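Local coordinates for choline binding protein PCPA (Streptococcus pneumoniae, PDB 4CP6) that serves as a pneumococcal vaccine antigen, probably held at the cell surface through choline binding and presenting an elongated leucine-rich repeat region to its surroundings, at residues A[52-57]-A[89-94]; A[151-156]-A[176-181]; A[263-268]-A[286-291]; A[343-348]-A[367-372]. One frame throughout, in Å; residues are numbered along the deposited sequence.

Interaction 1 (A[52-57]-A[89-94])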
loop_
_atom_site.group_PDB
_atom_site.type_symbol
_atom_site.label_atom_id
_atom_site.label_comp_id
_atom_site.label_asym_id
_atom_site.label_seq_id
_atom_site.Cartn_x
_atom_site.Cartn_y
_atom_site.Cartn_z
ATOM N N GLY A 52 33.472 -6.176 -16.568
ATOM C CA GLY A 52 34.304 -5.792 -15.431
ATOM C C GLY A 52 33.608 -4.920 -14.410
ATOM O O GLY A 52 34.081 -4.827 -13.275
ATOM N N GLN A 53 32.489 -4.277 -14.811
ATOM C CA GLN A 53 31.682 -3.411 -13.928
ATOM C C GLN A 53 30.672 -4.220 -13.129
ATOM O O GLN A 53 30.134 -3.698 -12.146
ATOM C CB GLN A 53 30.965 -2.335 -14.770
ATOM C CG GLN A 53 31.898 -1.258 -15.333
ATOM C CD GLN A 53 31.211 -0.231 -16.223
ATOM O OE1 GLN A 53 30.558 -0.528 -17.254
ATOM N NE2 GLN A 53 31.416 1.037 -15.895
ATOM N N ASP A 54 30.398 -5.476 -13.513
ATOM C CA ASP A 54 29.431 -6.322 -12.802
ATOM C C ASP A 54 29.827 -6.513 -11.339
ATOM O O ASP A 54 30.973 -6.872 -11.054
ATOM C CB ASP A 54 29.356 -7.706 -13.468
ATOM C CG ASP A 54 28.131 -8.508 -13.079
ATOM O OD1 ASP A 54 27.051 -7.897 -12.881
ATOM O OD2 ASP A 54 28.207 -9.752 -13.103
ATOM N N GLY A 55 28.899 -6.230 -10.412
ATOM C CA GLY A 55 29.127 -6.429 -8.982
ATOM C C GLY A 55 30.175 -5.530 -8.357
ATOM O O GLY A 55 30.700 -5.843 -7.286
ATOM N N LYS A 56 30.440 -4.367 -8.980
ATOM C CA LYS A 56 31.410 -3.397 -8.457
ATOM C C LYS A 56 30.736 -2.026 -8.360
ATOM O O LYS A 56 29.736 -1.798 -9.041
ATOM C CB LYS A 56 32.647 -3.324 -9.376
ATOM C CG LYS A 56 33.456 -4.620 -9.390
ATOM C CD LYS A 56 34.834 -4.455 -9.995
ATOM C CE LYS A 56 35.509 -5.806 -10.110
ATOM N NZ LYS A 56 34.847 -6.676 -11.126
ATOM N N PRO A 57 31.246 -1.103 -7.516
ATOM C CA PRO A 57 30.612 0.217 -7.401
ATOM C C PRO A 57 30.706 1.037 -8.677
ATOM O O PRO A 57 31.689 0.955 -9.432
ATOM C CB PRO A 57 31.414 0.890 -6.278
ATOM C CG PRO A 57 32.003 -0.243 -5.509
ATOM C CD PRO A 57 32.384 -1.215 -6.583
ATOM N N GLY A 89 18.941 -15.164 -21.691
ATOM C CA GLY A 89 19.333 -15.732 -20.411
ATOM C C GLY A 89 20.801 -15.480 -20.080
ATOM O O GLY A 89 21.289 -15.947 -19.047
ATOM N N ARG A 90 21.521 -14.721 -20.948
ATOM C CA ARG A 90 22.911 -14.334 -20.685
ATOM C C ARG A 90 22.926 -13.455 -19.423
ATOM O O ARG A 90 21.889 -12.850 -19.081
ATOM C CB ARG A 90 23.489 -13.535 -21.881
ATOM C CG ARG A 90 22.853 -12.127 -22.124
ATOM C CD ARG A 90 23.342 -11.441 -23.404
ATOM N NE ARG A 90 24.780 -11.147 -23.339
ATOM C CZ ARG A 90 25.299 -10.075 -22.745
ATOM N NH1 ARG A 90 24.499 -9.138 -22.236
ATOM N NH2 ARG A 90 26.624 -9.926 -22.660
ATOM N N ILE A 91 24.076 -13.382 -18.731
ATOM C CA ILE A 91 24.225 -12.484 -17.582
ATOM C C ILE A 91 24.157 -11.049 -18.128
ATOM O O ILE A 91 24.809 -10.726 -19.148
ATOM C CB ILE A 91 25.583 -12.728 -16.865
ATOM C CG1 ILE A 91 25.678 -14.132 -16.226
ATOM C CG2 ILE A 91 25.922 -11.616 -15.858
ATOM C CD1 ILE A 91 24.753 -14.445 -15.000
ATOM N N VAL A 92 23.349 -10.185 -17.457
ATOM C CA VAL A 92 23.219 -8.770 -17.772
ATOM C C VAL A 92 23.981 -8.103 -16.622
ATOM O O VAL A 92 23.636 -8.294 -15.440
ATOM C CB VAL A 92 21.732 -8.330 -17.887
ATOM C CG1 VAL A 92 21.618 -6.823 -18.068
ATOM C CG2 VAL A 92 21.050 -9.048 -19.061
ATOM N N TYR A 93 25.083 -7.414 -16.956
ATOM C CA TYR A 93 25.986 -6.856 -15.956
ATOM C C TYR A 93 25.375 -5.683 -15.225
ATOM O O TYR A 93 24.636 -4.903 -15.820
ATOM C CB TYR A 93 27.302 -6.436 -16.612
ATOM C CG TYR A 93 27.893 -7.551 -17.445
ATOM C CD1 TYR A 93 28.209 -8.778 -16.871
ATOM C CD2 TYR A 93 28.137 -7.376 -18.804
ATOM C CE1 TYR A 93 28.759 -9.811 -17.632
ATOM C CE2 TYR A 93 28.671 -8.406 -19.575
ATOM C CZ TYR A 93 28.999 -9.609 -18.980
ATOM O OH TYR A 93 29.532 -10.611 -19.762
ATOM N N TYR A 94 25.673 -5.547 -13.935
ATOM C CA TYR A 94 25.075 -4.449 -13.186
ATOM C C TYR A 94 25.932 -4.177 -11.957
ATOM O O TYR A 94 26.412 -5.112 -11.335
ATOM C CB TYR A 94 23.611 -4.808 -12.776
ATOM C CG TYR A 94 22.811 -3.583 -12.412
ATOM C CD1 TYR A 94 22.846 -3.067 -11.117
ATOM C CD2 TYR A 94 22.056 -2.903 -13.371
ATOM C CE1 TYR A 94 22.200 -1.871 -10.802
ATOM C CE2 TYR A 94 21.358 -1.736 -13.050
ATOM C CZ TYR A 94 21.418 -1.237 -11.753
ATOM O OH TYR A 94 20.743 -0.090 -11.405
HETATM O O HOH W 1 24.391 -8.827 -12.887
#
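Asp54 and Gly55 between them grip the backbone of Tyr94, one residue through its side chain and the next through its amide. The carboxylate oxygen Asp54 OD1 accepts from Tyr94 N at 2.9 Å, the donor arriving on the anti side of the carboxylate and 26° out of its plane. In the reverse sense, Gly55 N donates to Tyr94 O at 2.9 Å, almost straight at the hydrogen (177°). The amide and the carbonyl of one tyrosine are thus both satisfied by consecutive residues of the other loop. A bound water gives OD1 a second donor, reaching it at 2.8 Å, and spends its other proton on Val92 O at 2.7 Å. Two donors on OD1 probably help to offset its closeness to another acceptor, Tyr94 O, 3.2 Å away.

With CG of Asp54 anti to the backbone N (chi1 -163°), the carboxylate lies next to Tyr93. Asp54 CB touches Tyr93 CD1 at 3.7 Å, while OD2 sits in the plane of the ring at its edge; Ile91 O lies over the ring's centre. Farther along, Lys56 NZ is bonded to Gly52 O. The phenol of Tyr94 is held on the far side, its OH bonded to Phe81 O and Ser115 OG and its ring edge-to-face with Phe49.

Gln53 to Lys56 form a type II beta turn, closed by a bond from Lys56 N to Gln53 O, with Gly55 at the third position. The clasp is thus a type II turn docked on a neighbouring loop, just ahead of strands 57-59 and 97-100, the first parallel pair of a repeat-protein sheet.

Interaction 2 (A[151-156]-A[176-181])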
loop_
_atom_site.group_PDB
_atom_site.type_symbol
_atom_site.label_atom_id
_atom_site.label_comp_id
_atom_site.label_asym_id
_atom_site.label_seq_id
_atom_site.Cartn_x
_atom_site.Cartn_y
_atom_site.Cartn_z
ATOM N N GLU A 151 11.913 16.420 -1.934
ATOM C CA GLU A 151 10.590 16.936 -1.579
ATOM C C GLU A 151 9.427 16.009 -1.939
ATOM O O GLU A 151 8.338 16.170 -1.357
ATOM C CB GLU A 151 10.343 18.263 -2.296
ATOM C CG GLU A 151 11.306 19.358 -1.860
ATOM C CD GLU A 151 11.078 20.715 -2.502
ATOM O OE1 GLU A 151 9.959 20.967 -3.003
ATOM O OE2 GLU A 151 12.021 21.539 -2.476
ATOM N N TYR A 152 9.617 15.125 -2.933
ATOM C CA TYR A 152 8.526 14.347 -3.474
ATOM C C TYR A 152 8.985 12.933 -3.768
ATOM O O TYR A 152 10.002 12.736 -4.431
ATOM C CB TYR A 152 8.128 15.012 -4.817
ATOM C CG TYR A 152 7.047 14.273 -5.574
ATOM C CD1 TYR A 152 5.701 14.489 -5.294
ATOM C CD2 TYR A 152 7.367 13.359 -6.578
ATOM C CE1 TYR A 152 4.706 13.783 -5.958
ATOM C CE2 TYR A 152 6.380 12.645 -7.247
ATOM C CZ TYR A 152 5.051 12.865 -6.931
ATOM O OH TYR A 152 4.105 12.137 -7.595
ATOM N N ILE A 153 8.195 11.943 -3.335
ATOM C CA ILE A 153 8.412 10.529 -3.679
ATOM C C ILE A 153 7.176 10.067 -4.436
ATOM O O ILE A 153 6.066 10.166 -3.898
ATOM C CB ILE A 153 8.654 9.666 -2.433
ATOM C CG1 ILE A 153 9.985 10.063 -1.764
ATOM C CG2 ILE A 153 8.585 8.152 -2.792
ATOM C CD1 ILE A 153 10.248 9.310 -0.453
ATOM N N GLY A 154 7.365 9.607 -5.669
ATOM C CA GLY A 154 6.292 9.178 -6.548
ATOM C C GLY A 154 5.647 7.840 -6.243
ATOM O O GLY A 154 6.051 7.121 -5.336
ATOM N N THR A 155 4.587 7.543 -7.023
ATOM C CA THR A 155 3.766 6.361 -6.850
ATOM C C THR A 155 4.603 5.110 -6.953
ATOM O O THR A 155 5.397 4.967 -7.879
ATOM C CB THR A 155 2.659 6.379 -7.868
ATOM O OG1 THR A 155 1.828 7.509 -7.560
ATOM C CG2 THR A 155 1.814 5.102 -7.855
ATOM N N SER A 156 4.433 4.198 -5.988
ATOM C CA SER A 156 5.097 2.898 -6.020
ATOM C C SER A 156 6.618 3.033 -6.144
ATOM O O SER A 156 7.277 2.113 -6.660
ATOM C CB SER A 156 4.524 2.054 -7.162
ATOM O OG SER A 156 3.169 1.746 -6.864
ATOM N N GLU A 176 7.868 16.424 1.511
ATOM C CA GLU A 176 6.539 16.932 1.792
ATOM C C GLU A 176 5.426 15.974 1.381
ATOM O O GLU A 176 4.326 16.042 1.956
ATOM C CB GLU A 176 6.405 18.311 1.107
ATOM C CG GLU A 176 5.132 19.075 1.402
ATOM C CD GLU A 176 3.956 18.762 0.495
ATOM O OE1 GLU A 176 4.162 18.154 -0.580
ATOM O OE2 GLU A 176 2.816 19.092 0.895
ATOM N N LEU A 177 5.687 15.161 0.351
ATOM C CA LEU A 177 4.651 14.290 -0.189
ATOM C C LEU A 177 5.236 12.932 -0.501
ATOM O O LEU A 177 6.274 12.843 -1.174
ATOM C CB LEU A 177 4.040 14.948 -1.435
ATOM C CG LEU A 177 2.796 14.230 -2.037
ATOM C CD1 LEU A 177 2.023 15.184 -2.918
ATOM C CD2 LEU A 177 3.184 13.019 -2.887
ATOM N N ILE A 178 4.558 11.874 -0.045
ATOM C CA ILE A 178 4.936 10.484 -0.351
ATOM C C ILE A 178 3.688 9.911 -0.992
ATOM O O ILE A 178 2.633 9.848 -0.348
ATOM C CB ILE A 178 5.371 9.657 0.866
ATOM C CG1 ILE A 178 6.435 10.398 1.687
ATOM C CG2 ILE A 178 5.869 8.299 0.376
ATOM C CD1 ILE A 178 6.886 9.627 2.953
ATOM N N SER A 179 3.793 9.498 -2.258
ATOM C CA SER A 179 2.658 9.061 -3.044
ATOM C C SER A 179 2.174 7.620 -2.774
ATOM O O SER A 179 2.790 6.835 -2.051
ATOM C CB SER A 179 2.991 9.263 -4.515
ATOM O OG SER A 179 1.836 9.185 -5.327
ATOM N N HIS A 180 1.051 7.302 -3.393
ATOM C CA HIS A 180 0.340 6.029 -3.354
ATOM C C HIS A 180 1.312 4.852 -3.456
ATOM O O HIS A 180 2.146 4.793 -4.366
ATOM C CB HIS A 180 -0.622 6.022 -4.566
ATOM C CG HIS A 180 -1.520 4.833 -4.776
ATOM N ND1 HIS A 180 -1.325 3.948 -5.830
ATOM C CD2 HIS A 180 -2.676 4.517 -4.148
ATOM C CE1 HIS A 180 -2.355 3.100 -5.781
ATOM N NE2 HIS A 180 -3.201 3.414 -4.799
ATOM N N GLU A 181 1.195 3.889 -2.530
ATOM C CA GLU A 181 1.943 2.626 -2.557
ATOM C C GLU A 181 3.450 2.782 -2.639
ATOM O O GLU A 181 4.131 1.824 -3.032
ATOM C CB GLU A 181 1.435 1.717 -3.700
ATOM C CG GLU A 181 -0.051 1.408 -3.524
ATOM C CD GLU A 181 -0.660 0.338 -4.397
ATOM O OE1 GLU A 181 0.113 -0.457 -4.967
ATOM O OE2 GLU A 181 -1.906 0.201 -4.387
HETATM O O HOH W 2 6.275 17.859 -2.556
HETATM O O HOH W 3 1.702 11.913 -6.150
HETATM O O HOH W 4 2.660 -0.737 -5.934
#
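Tyr152 and Leu177 both carry CG anti to the backbone N (chi1 176° and -173°); the strands put both side chains on one face of the sheet, and these matching torsions let them run side by side, pointing the same way. Leu177 CD2 comes to 3.5 Å from Tyr152 CE1, at an oblique approach to the ring. In Ile153 and Ile178 it is CG2 that stands anti to the N, and the two CG2 methyls meet on the opposite face, 4.2 Å apart.

These pairs are the two parallel beta bridges between the short strands 152-153 and 177-178. Ile153 N donates to Leu177 O at 3.0 Å, and Ile153 O receives Ser179 N at 2.9 Å, so one residue of the first strand is bonded to both residues flanking its partner. At the entry, Glu151 O gathers three donors: Glu176 N at 2.9 Å, a weak bond from Leu177 N, and a water also held by Glu176 OE1. Past the strands the register continues without regular structure. Ser156 N reaches His180 O at 2.9 Å. A water joins Ser156 OG to Glu181 OE1.

Such in-register repetition, equivalent positions meeting one coil later, is the building principle of a leucine-rich repeat solenoid. Strand 152-153 pairs on its other edge with strand 130-131, and Asp133 OD1 takes the amide of Thr155; beyond strand 177-178 lies strand 200-201, where Thr200 touches Glu176 and Leu177, and Leu201 touches Ile178.

Interaction 3 (A[263-268]-A[286-291])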
loop_
_atom_site.group_PDB
_atom_site.type_symbol
_atom_site.label_atom_id
_atom_site.label_comp_id
_atom_site.label_asym_id
_atom_site.label_seq_id
_atom_site.Cartn_x
_atom_site.Cartn_y
_atom_site.Cartn_z
ATOM N N TYR A 263 -6.492 -0.752 3.546
ATOM C CA TYR A 263 -5.305 -1.569 3.848
ATOM C C TYR A 263 -4.682 -1.266 5.229
ATOM O O TYR A 263 -3.556 -1.725 5.505
ATOM C CB TYR A 263 -4.244 -1.382 2.736
ATOM C CG TYR A 263 -4.625 -2.074 1.444
ATOM C CD1 TYR A 263 -5.378 -1.419 0.469
ATOM C CD2 TYR A 263 -4.254 -3.394 1.205
ATOM C CE1 TYR A 263 -5.715 -2.052 -0.721
ATOM C CE2 TYR A 263 -4.581 -4.032 0.013
ATOM C CZ TYR A 263 -5.326 -3.361 -0.937
ATOM O OH TYR A 263 -5.612 -4.027 -2.126
ATOM N N SER A 264 -5.428 -0.591 6.121
ATOM C CA SER A 264 -4.822 -0.195 7.394
ATOM C C SER A 264 -4.362 -1.323 8.313
ATOM O O SER A 264 -3.441 -1.078 9.103
ATOM C CB SER A 264 -5.722 0.746 8.174
ATOM O OG SER A 264 -7.045 0.233 8.278
ATOM N N PHE A 265 -4.994 -2.513 8.285
ATOM C CA PHE A 265 -4.560 -3.674 9.097
ATOM C C PHE A 265 -4.223 -4.820 8.158
ATOM O O PHE A 265 -4.269 -5.992 8.555
ATOM C CB PHE A 265 -5.646 -4.136 10.116
ATOM C CG PHE A 265 -5.924 -3.163 11.230
ATOM C CD1 PHE A 265 -6.647 -1.994 10.994
ATOM C CD2 PHE A 265 -5.486 -3.424 12.530
ATOM C CE1 PHE A 265 -6.955 -1.114 12.047
ATOM C CE2 PHE A 265 -5.802 -2.551 13.577
ATOM C CZ PHE A 265 -6.505 -1.387 13.328
ATOM N N ASN A 266 -3.844 -4.510 6.919
ATOM C CA ASN A 266 -3.495 -5.546 5.966
ATOM C C ASN A 266 -2.299 -6.364 6.464
ATOM O O ASN A 266 -1.334 -5.794 6.966
ATOM C CB ASN A 266 -3.172 -4.906 4.621
ATOM C CG ASN A 266 -2.917 -5.863 3.511
ATOM O OD1 ASN A 266 -3.681 -6.853 3.298
ATOM N ND2 ASN A 266 -1.970 -5.538 2.711
ATOM N N LYS A 267 -2.347 -7.680 6.245
ATOM C CA LYS A 267 -1.273 -8.637 6.589
ATOM C C LYS A 267 -1.004 -8.723 8.080
ATOM O O LYS A 267 0.041 -9.237 8.467
ATOM C CB LYS A 267 0.040 -8.297 5.833
ATOM C CG LYS A 267 -0.070 -8.294 4.295
ATOM C CD LYS A 267 -0.327 -9.742 3.818
ATOM C CE LYS A 267 -0.475 -9.946 2.346
ATOM N NZ LYS A 267 -0.805 -11.380 2.099
ATOM N N ASN A 268 -1.905 -8.238 8.906
ATOM C CA ASN A 268 -1.674 -8.216 10.335
ATOM C C ASN A 268 -1.368 -9.614 10.866
ATOM O O ASN A 268 -2.145 -10.545 10.646
ATOM C CB ASN A 268 -2.874 -7.622 11.015
ATOM C CG ASN A 268 -2.606 -7.402 12.471
ATOM O OD1 ASN A 268 -2.670 -8.344 13.259
ATOM N ND2 ASN A 268 -2.134 -6.208 12.819
ATOM N N PHE A 286 -10.083 -3.511 1.948
ATOM C CA PHE A 286 -9.012 -4.388 2.412
ATOM C C PHE A 286 -8.532 -4.043 3.820
ATOM O O PHE A 286 -7.408 -4.430 4.186
ATOM C CB PHE A 286 -7.837 -4.384 1.424
ATOM C CG PHE A 286 -8.089 -5.043 0.088
ATOM C CD1 PHE A 286 -8.753 -4.359 -0.921
ATOM C CD2 PHE A 286 -7.614 -6.324 -0.170
ATOM C CE1 PHE A 286 -8.970 -4.960 -2.161
ATOM C CE2 PHE A 286 -7.840 -6.928 -1.407
ATOM C CZ PHE A 286 -8.521 -6.244 -2.386
ATOM N N ALA A 287 -9.351 -3.335 4.641
ATOM C CA ALA A 287 -8.815 -2.927 5.938
ATOM C C ALA A 287 -8.247 -4.087 6.742
ATOM O O ALA A 287 -7.185 -3.914 7.345
ATOM C CB ALA A 287 -9.867 -2.204 6.756
ATOM N N PHE A 288 -8.942 -5.242 6.793
ATOM C CA PHE A 288 -8.469 -6.378 7.588
ATOM C C PHE A 288 -8.034 -7.519 6.712
ATOM O O PHE A 288 -7.935 -8.661 7.198
ATOM C CB PHE A 288 -9.517 -6.826 8.628
ATOM C CG PHE A 288 -10.175 -5.697 9.375
ATOM C CD1 PHE A 288 -9.441 -4.896 10.242
ATOM C CD2 PHE A 288 -11.523 -5.418 9.194
ATOM C CE1 PHE A 288 -10.052 -3.830 10.909
ATOM C CE2 PHE A 288 -12.130 -4.353 9.867
ATOM C CZ PHE A 288 -11.371 -3.554 10.689
ATOM N N ALA A 289 -7.734 -7.256 5.432
ATOM C CA ALA A 289 -7.338 -8.327 4.539
ATOM C C ALA A 289 -6.092 -9.044 5.044
ATOM O O ALA A 289 -5.081 -8.418 5.331
ATOM C CB ALA A 289 -7.130 -7.810 3.116
ATOM N N ASP A 290 -6.170 -10.363 5.179
ATOM C CA ASP A 290 -5.046 -11.187 5.658
ATOM C C ASP A 290 -4.591 -10.803 7.084
ATOM O O ASP A 290 -3.414 -11.017 7.431
ATOM C CB ASP A 290 -3.892 -11.240 4.654
ATOM C CG ASP A 290 -4.269 -11.878 3.324
ATOM O OD1 ASP A 290 -5.212 -12.710 3.301
ATOM O OD2 ASP A 290 -3.606 -11.560 2.307
ATOM N N ALA A 291 -5.519 -10.305 7.930
ATOM C CA ALA A 291 -5.229 -10.140 9.367
ATOM C C ALA A 291 -5.544 -11.539 9.895
ATOM O O ALA A 291 -6.713 -11.883 10.187
ATOM C CB ALA A 291 -6.137 -9.099 9.996
#
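Tyr263 and Phe286 lie with ring planes only 6° apart, yet slid so far along one another that the rings barely overlap. What covers the centre of the tyrosine ring is Phe286 CB, a CH-pi contact 3.5 Å from the centroid; in return Tyr263 OH sits over the centre of the phenylalanine ring, 3.3 Å above its plane. That hydroxyl is hydrogen-bonded to Arg207 NE. Phe265 and Phe288 also run side by side, but their planes are 51° apart, and the closest atoms, Phe265 CD1 and Phe288 CE1, are 3.9 Å apart. Ala287 CB lies over the centre of one face of the Phe288 ring, while Phe265 stacks on Tyr242; both phenylalanines also touch Leu260.

Each segment is a type I beta turn running into a type II turn, and one pair of turns repeats the other, as successive coils do in a leucine-rich repeat solenoid. Two backbone bonds hold the copies together: Phe265 N to Ala287 O, 2.8 Å, and Lys267 N to Ala289 O, 3.0 Å. At the last residues Asn268 CB meets Ala291 CB at 3.7 Å, while Asn268 OD1 accepts from Leu271 N.

Where the side chains are partly exposed, the contact changes character. Lys267, bent at chi2, runs alongside Asp290, and its NZ forms a salt bridge with OD2 at 2.8 Å, coming from above the carboxylate, 36° out of its plane.

Interaction 4 (A[343-348]-A[367-372])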
loop_
_atom_site.group_PDB
_atom_site.type_symbol
_atom_site.label_atom_id
_atom_site.label_comp_id
_atom_site.label_asym_id
_atom_site.label_seq_id
_atom_site.Cartn_x
_atom_site.Cartn_y
_atom_site.Cartn_z
ATOM N N LEU A 343 -22.764 -15.179 11.769
ATOM C CA LEU A 343 -22.879 -13.817 11.257
ATOM C C LEU A 343 -24.226 -13.259 11.702
ATOM O O LEU A 343 -25.255 -13.943 11.536
ATOM C CB LEU A 343 -22.756 -13.800 9.712
ATOM C CG LEU A 343 -23.134 -12.472 9.067
ATOM C CD1 LEU A 343 -22.042 -11.425 9.342
ATOM C CD2 LEU A 343 -23.322 -12.630 7.552
ATOM N N THR A 344 -24.251 -12.035 12.253
ATOM C CA THR A 344 -25.496 -11.363 12.583
ATOM C C THR A 344 -25.595 -10.097 11.755
ATOM O O THR A 344 -24.603 -9.368 11.641
ATOM C CB THR A 344 -25.612 -11.054 14.086
ATOM O OG1 THR A 344 -25.638 -12.305 14.782
ATOM C CG2 THR A 344 -26.860 -10.234 14.418
ATOM N N ILE A 345 -26.762 -9.860 11.163
ATOM C CA ILE A 345 -26.999 -8.697 10.328
ATOM C C ILE A 345 -27.973 -7.823 11.110
ATOM O O ILE A 345 -29.118 -8.222 11.353
ATOM C CB ILE A 345 -27.550 -9.109 8.941
ATOM C CG1 ILE A 345 -26.682 -10.223 8.308
ATOM C CG2 ILE A 345 -27.658 -7.894 8.023
ATOM C CD1 ILE A 345 -27.145 -10.717 6.924
ATOM N N GLY A 346 -27.510 -6.617 11.454
ATOM C CA GLY A 346 -28.222 -5.657 12.294
ATOM C C GLY A 346 -29.597 -5.216 11.839
ATOM O O GLY A 346 -30.003 -5.408 10.692
ATOM N N ASN A 347 -30.335 -4.586 12.787
ATOM C CA ASN A 347 -31.761 -4.257 12.658
ATOM C C ASN A 347 -32.198 -3.489 11.434
ATOM O O ASN A 347 -33.252 -3.802 10.878
ATOM C CB ASN A 347 -32.278 -3.491 13.902
ATOM C CG ASN A 347 -32.255 -4.292 15.199
ATOM O OD1 ASN A 347 -32.066 -5.506 15.225
ATOM N ND2 ASN A 347 -32.424 -3.629 16.324
ATOM N N ASN A 348 -31.453 -2.452 11.035
ATOM C CA ASN A 348 -31.942 -1.610 9.965
ATOM C C ASN A 348 -31.284 -1.894 8.619
ATOM O O ASN A 348 -31.385 -1.073 7.715
ATOM C CB ASN A 348 -31.862 -0.120 10.368
ATOM C CG ASN A 348 -32.474 0.091 11.740
ATOM O OD1 ASN A 348 -33.595 -0.374 12.021
ATOM N ND2 ASN A 348 -31.683 0.615 12.671
ATOM N N ILE A 367 -26.586 -17.707 10.223
ATOM C CA ILE A 367 -26.737 -16.299 9.848
ATOM C C ILE A 367 -28.037 -15.824 10.474
ATOM O O ILE A 367 -29.109 -16.392 10.203
ATOM C CB ILE A 367 -26.724 -16.086 8.314
ATOM C CG1 ILE A 367 -25.396 -16.535 7.679
ATOM C CG2 ILE A 367 -27.014 -14.621 7.977
ATOM C CD1 ILE A 367 -25.427 -16.589 6.141
ATOM N N HIS A 368 -27.953 -14.773 11.300
ATOM C CA HIS A 368 -29.119 -14.187 11.952
ATOM C C HIS A 368 -29.438 -12.863 11.283
ATOM O O HIS A 368 -28.600 -11.939 11.334
ATOM C CB HIS A 368 -28.865 -13.989 13.452
ATOM C CG HIS A 368 -28.570 -15.257 14.186
ATOM N ND1 HIS A 368 -29.546 -15.878 14.949
ATOM C CD2 HIS A 368 -27.416 -15.953 14.295
ATOM C CE1 HIS A 368 -28.976 -16.960 15.450
ATOM N NE2 HIS A 368 -27.692 -17.053 15.090
ATOM N N ILE A 369 -30.610 -12.741 10.662
ATOM C CA ILE A 369 -31.056 -11.529 9.987
ATOM C C ILE A 369 -32.035 -10.857 10.923
ATOM O O ILE A 369 -33.122 -11.397 11.156
ATOM C CB ILE A 369 -31.669 -11.834 8.617
ATOM C CG1 ILE A 369 -30.652 -12.653 7.754
ATOM C CG2 ILE A 369 -32.146 -10.539 7.936
ATOM C CD1 ILE A 369 -31.035 -12.855 6.278
ATOM N N LYS A 370 -31.672 -9.688 11.467
ATOM C CA LYS A 370 -32.534 -9.040 12.468
ATOM C C LYS A 370 -33.594 -8.120 11.910
ATOM O O LYS A 370 -34.518 -7.766 12.649
ATOM C CB LYS A 370 -31.648 -8.280 13.469
ATOM C CG LYS A 370 -30.744 -9.195 14.280
ATOM C CD LYS A 370 -29.935 -8.437 15.319
ATOM C CE LYS A 370 -30.653 -8.149 16.609
ATOM N NZ LYS A 370 -29.902 -7.148 17.418
ATOM N N ASN A 371 -33.505 -7.733 10.645
ATOM C CA ASN A 371 -34.442 -6.802 10.026
ATOM C C ASN A 371 -35.871 -7.344 9.952
ATOM O O ASN A 371 -36.062 -8.567 9.885
ATOM C CB ASN A 371 -33.940 -6.362 8.666
ATOM C CG ASN A 371 -34.833 -5.336 7.996
ATOM O OD1 ASN A 371 -35.597 -5.652 7.077
ATOM N ND2 ASN A 371 -34.812 -4.088 8.487
ATOM N N LYS A 372 -36.867 -6.424 9.975
ATOM C CA LYS A 372 -38.311 -6.766 9.949
ATOM C C LYS A 372 -39.080 -6.044 8.834
ATOM O O LYS A 372 -40.317 -5.983 8.897
ATOM C CB LYS A 372 -38.944 -6.403 11.302
ATOM C CG LYS A 372 -38.378 -7.127 12.498
ATOM C CD LYS A 372 -38.962 -6.555 13.779
ATOM C CE LYS A 372 -38.559 -7.386 14.971
ATOM N NZ LYS A 372 -39.247 -6.935 16.207
HETATM O O HOH W 5 -30.962 -7.550 9.010
HETATM O O HOH W 6 -36.541 -3.893 11.278
#
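Lys370, Asn347 and Ile345 bury the most surface here, each by different means. The lysine lends its hydrocarbon: CB lies 3.3 Å from Asn347 OD1 and CD rests on Thr344 CG2 at 3.7 Å. A bend at chi3 (83°) turns CE back to 3.3 Å from the same OD1.

Asn347 also offers its backbone oxygen: Asn371 ND2 donates to Asn347 O at 2.9 Å, with the acceptor near the amide plane. Asn371 OD1 is taken in turn by Ser373 N, while Asp324 OD1 holds Asn347 N.

Ile345 joins the two strands both ways. Its N reaches His368 O at 2.8 Å and its O receives Lys370 N at 2.9 Å, the regular pattern of parallel strands. Facing inward, Ile345 CD1 touches two side chains of the adjacent strand, 4.0 Å from Ile367 CG2 and 4.1 Å from Ile369 CG1, and Phe391 packs on both of those isoleucines. On the other face, His368 stacks on Tyr392 of the next strand, 390-393.

The chemistry therefore divides by face: branched aliphatic side chains seal the solenoid core, Thr344 and His368 line the other face, and a buried asparagine amide ties one coil's turn to the next where the strands end.

How the interactions relate
The four contacts come in series along one chain: interaction 1 lies by the start of the repeat sheet, and the other three sample the elongated solenoid. Interactions 1 and 4 are on opposite sides of the chain's centre, with their own centres 63 Å apart. Interaction 1 joins loops 32 residues apart at their closest ends, whereas the other three link segments offset by 23 to 25 residues from start to start, one coil. Interactions 2 and 3 fall in different repeat regions, yet their nearest atoms are about 6 Å apart, and Arg207 touches Glu181 of the former and Tyr263 of the latter. Interactions 3 and 4, with centres 25 Å apart, share the second region: one joins turns, the other strands.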